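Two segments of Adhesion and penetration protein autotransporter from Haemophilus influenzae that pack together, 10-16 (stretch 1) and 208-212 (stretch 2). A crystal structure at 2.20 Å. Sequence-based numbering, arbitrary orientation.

Stretch 1, residues 10-16: QYYRDFA
Stretch 2, residues 208-212: PLPIA

A single leucine, L209, is the bump of this contact, and three aromatic side chains on one side of a helix make the hollow that receives it. Residues 10-16 lie within a longer helix, with phi from -53° to -75° and psi from -30° to -50°. Its backbone hydrogen bonds run from D14 N to Q10 O at 2.8 Å and from F15 N to Y11 O at 2.9 Å; the bond from A16 N to Y12 O, at 3.4 Å, is weak. The helical repeat brings Y11, Y12 and F15 to the same partner, F15 one turn beyond Y11 and Y12 beside them.

Stretch 2 comes from almost two hundred residues later in the chain. P208 (-80°/-6°, C-gamma endo) leads into L209 (-122°/60°), then P210 (-69°/139°, C-gamma exo), I211 (-138°/132°) and A212 (-105°/154°). The register is set by Y12 and L209, whose CA atoms are 7.4 Å apart.

L209 points its CA-to-CB bond toward the helix and, with chi1 m (-62°) and chi2 t (165°), spreads its two methyls among the aromatics. L209 CD2 lies 3.9 Å from Y11 CB and 3.8 Å from Y12 CZ; L209 CD1 lies 4.0 Å from F15 CD1 and also 4.2 Å from Y11 CB. The branched end of leucine thus suits the hollow, with both methyls against aromatic residues.

Y12 forms the broadest wall. Its CA-to-CB bond points sideways, but chi1 m (-59°) and chi2 -84° bring the ring nearer, and L209 CD2 sits over one face, 4.1 Å from the centroid of the Y12 ring and 25° off the normal, a CH-pi contact. Y11 (chi1 m, -81°; chi2 -77°) and F15 (chi1 t, -154°; chi2 88°) both start toward stretch 2. Both tyrosine hydroxyls are hydrogen-bonded elsewhere in the structure, so their rings can serve as apolar surface here without leaving OH unsatisfied.

The two residues after L209 extend the fit along Y12. P210 turns its CA-to-CB bond away, while P210 O comes within 4.1 Å of Y12 CE1. I211, toward the helix with chi1 t (-171°) and chi2 t (175°), reaches out to put I211 CD1 4.5 Å from Y12 CD1, a looser apolar touch.

No hydrogen bond crosses the contact; shape and apolar packing carry the 274 Å² buried, counting both sides. The polar residues Q10, R13 and D14 are out of reach of stretch 2, and Q10 NE2 donates to D14 OD1 at 2.9 Å, a bond within the helix. The rule is economical: one branched aliphatic side chain, set among two aromatics a helical turn apart and a third, Y12, next in sequence to the first.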

# COMPACT_ATOMS: atom_id res chain seq x y z
N GLN A 10 44.08 -33.52 -14.43
CA GLN A 10 42.86 -33.43 -13.63
C GLN A 10 41.65 -34.10 -14.29
O GLN A 10 40.83 -34.71 -13.60
CB GLN A 10 42.53 -31.98 -13.27
CG GLN A 10 41.56 -31.87 -12.10
CD GLN A 10 42.15 -32.38 -10.79
OE1 GLN A 10 43.30 -32.11 -10.46
NE2 GLN A 10 41.34 -33.11 -10.02
N TYR A 11 41.55 -34.00 -15.61
CA TYR A 11 40.43 -34.64 -16.32
C TYR A 11 40.35 -36.12 -15.99
O TYR A 11 39.30 -36.65 -15.66
CB TYR A 11 40.58 -34.48 -17.83
CG TYR A 11 40.14 -33.14 -18.37
CD1 TYR A 11 38.78 -32.84 -18.53
CD2 TYR A 11 41.07 -32.19 -18.76
CE1 TYR A 11 38.38 -31.62 -19.04
CE2 TYR A 11 40.68 -30.97 -19.27
CZ TYR A 11 39.34 -30.69 -19.41
OH TYR A 11 38.97 -29.47 -19.92
N TYR A 12 41.48 -36.79 -16.09
CA TYR A 12 41.52 -38.22 -15.88
C TYR A 12 41.27 -38.59 -14.43
O TYR A 12 40.77 -39.67 -14.13
CB TYR A 12 42.88 -38.74 -16.32
CG TYR A 12 43.22 -38.47 -17.77
CD1 TYR A 12 42.78 -39.33 -18.78
CD2 TYR A 12 43.99 -37.38 -18.13
CE1 TYR A 12 43.11 -39.09 -20.11
CE2 TYR A 12 44.32 -37.13 -19.45
CZ TYR A 12 43.88 -37.99 -20.44
OH TYR A 12 44.21 -37.74 -21.75
N ARG A 13 41.66 -37.71 -13.52
CA ARG A 13 41.44 -37.97 -12.10
C ARG A 13 39.97 -37.76 -11.77
O ARG A 13 39.35 -38.60 -11.13
CB ARG A 13 42.33 -37.07 -11.24
CG ARG A 13 43.82 -37.38 -11.32
CD ARG A 13 44.16 -38.77 -10.80
NE ARG A 13 43.32 -39.13 -9.67
CZ ARG A 13 43.48 -38.67 -8.44
NH1 ARG A 13 44.46 -37.82 -8.21
NH2 ARG A 13 42.65 -39.03 -7.45
N ASP A 14 39.41 -36.63 -12.21
CA ASP A 14 38.00 -36.33 -11.96
C ASP A 14 37.10 -37.41 -12.56
O ASP A 14 36.12 -37.84 -11.94
CB ASP A 14 37.63 -34.95 -12.53
CG ASP A 14 38.12 -33.80 -11.64
OD1 ASP A 14 38.61 -34.08 -10.53
OD2 ASP A 14 38.01 -32.62 -12.07
N PHE A 15 37.45 -37.85 -13.76
CA PHE A 15 36.71 -38.89 -14.47
C PHE A 15 36.57 -40.12 -13.57
O PHE A 15 35.46 -40.63 -13.38
CB PHE A 15 37.45 -39.27 -15.77
CG PHE A 15 36.55 -39.83 -16.85
CD1 PHE A 15 35.91 -38.99 -17.75
CD2 PHE A 15 36.36 -41.20 -16.97
CE1 PHE A 15 35.09 -39.51 -18.74
CE2 PHE A 15 35.55 -41.72 -17.96
CZ PHE A 15 34.91 -40.88 -18.85
N ALA A 16 37.68 -40.57 -12.99
CA ALA A 16 37.68 -41.79 -12.18
C ALA A 16 36.89 -41.63 -10.87
O ALA A 16 36.28 -42.58 -10.39
CB ALA A 16 39.09 -42.23 -11.89
N PRO A 208 37.38 -37.94 -26.12
CA PRO A 208 38.64 -37.19 -26.09
C PRO A 208 39.63 -37.69 -25.03
O PRO A 208 40.75 -37.19 -24.99
CB PRO A 208 38.19 -35.77 -25.72
CG PRO A 208 36.72 -35.86 -25.37
CD PRO A 208 36.33 -37.30 -25.32
N LEU A 209 39.23 -38.63 -24.18
CA LEU A 209 40.10 -39.05 -23.08
C LEU A 209 40.40 -40.54 -23.12
O LEU A 209 40.08 -41.26 -22.18
CB LEU A 209 39.46 -38.69 -21.74
CG LEU A 209 39.22 -37.20 -21.48
CD1 LEU A 209 38.27 -37.00 -20.31
CD2 LEU A 209 40.52 -36.43 -21.25
N PRO A 210 41.03 -41.01 -24.20
CA PRO A 210 41.36 -42.44 -24.25
C PRO A 210 42.44 -42.75 -23.24
O PRO A 210 43.38 -41.96 -23.09
CB PRO A 210 41.93 -42.63 -25.66
CG PRO A 210 41.63 -41.37 -26.40
CD PRO A 210 41.52 -40.29 -25.39
N ILE A 211 42.32 -43.88 -22.55
CA ILE A 211 43.31 -44.27 -21.55
C ILE A 211 43.62 -45.76 -21.64
O ILE A 211 42.72 -46.60 -21.71
CB ILE A 211 42.83 -43.90 -20.13
CG1 ILE A 211 43.95 -44.09 -19.10
CG2 ILE A 211 41.58 -44.69 -19.75
CD1 ILE A 211 43.56 -43.63 -17.71
N ALA A 212 44.91 -46.07 -21.65
CA ALA A 212 45.35 -47.46 -21.77
C ALA A 212 45.84 -47.95 -20.42
O ALA A 212 46.28 -47.17 -19.59
CB ALA A 212 46.46 -47.56 -22.80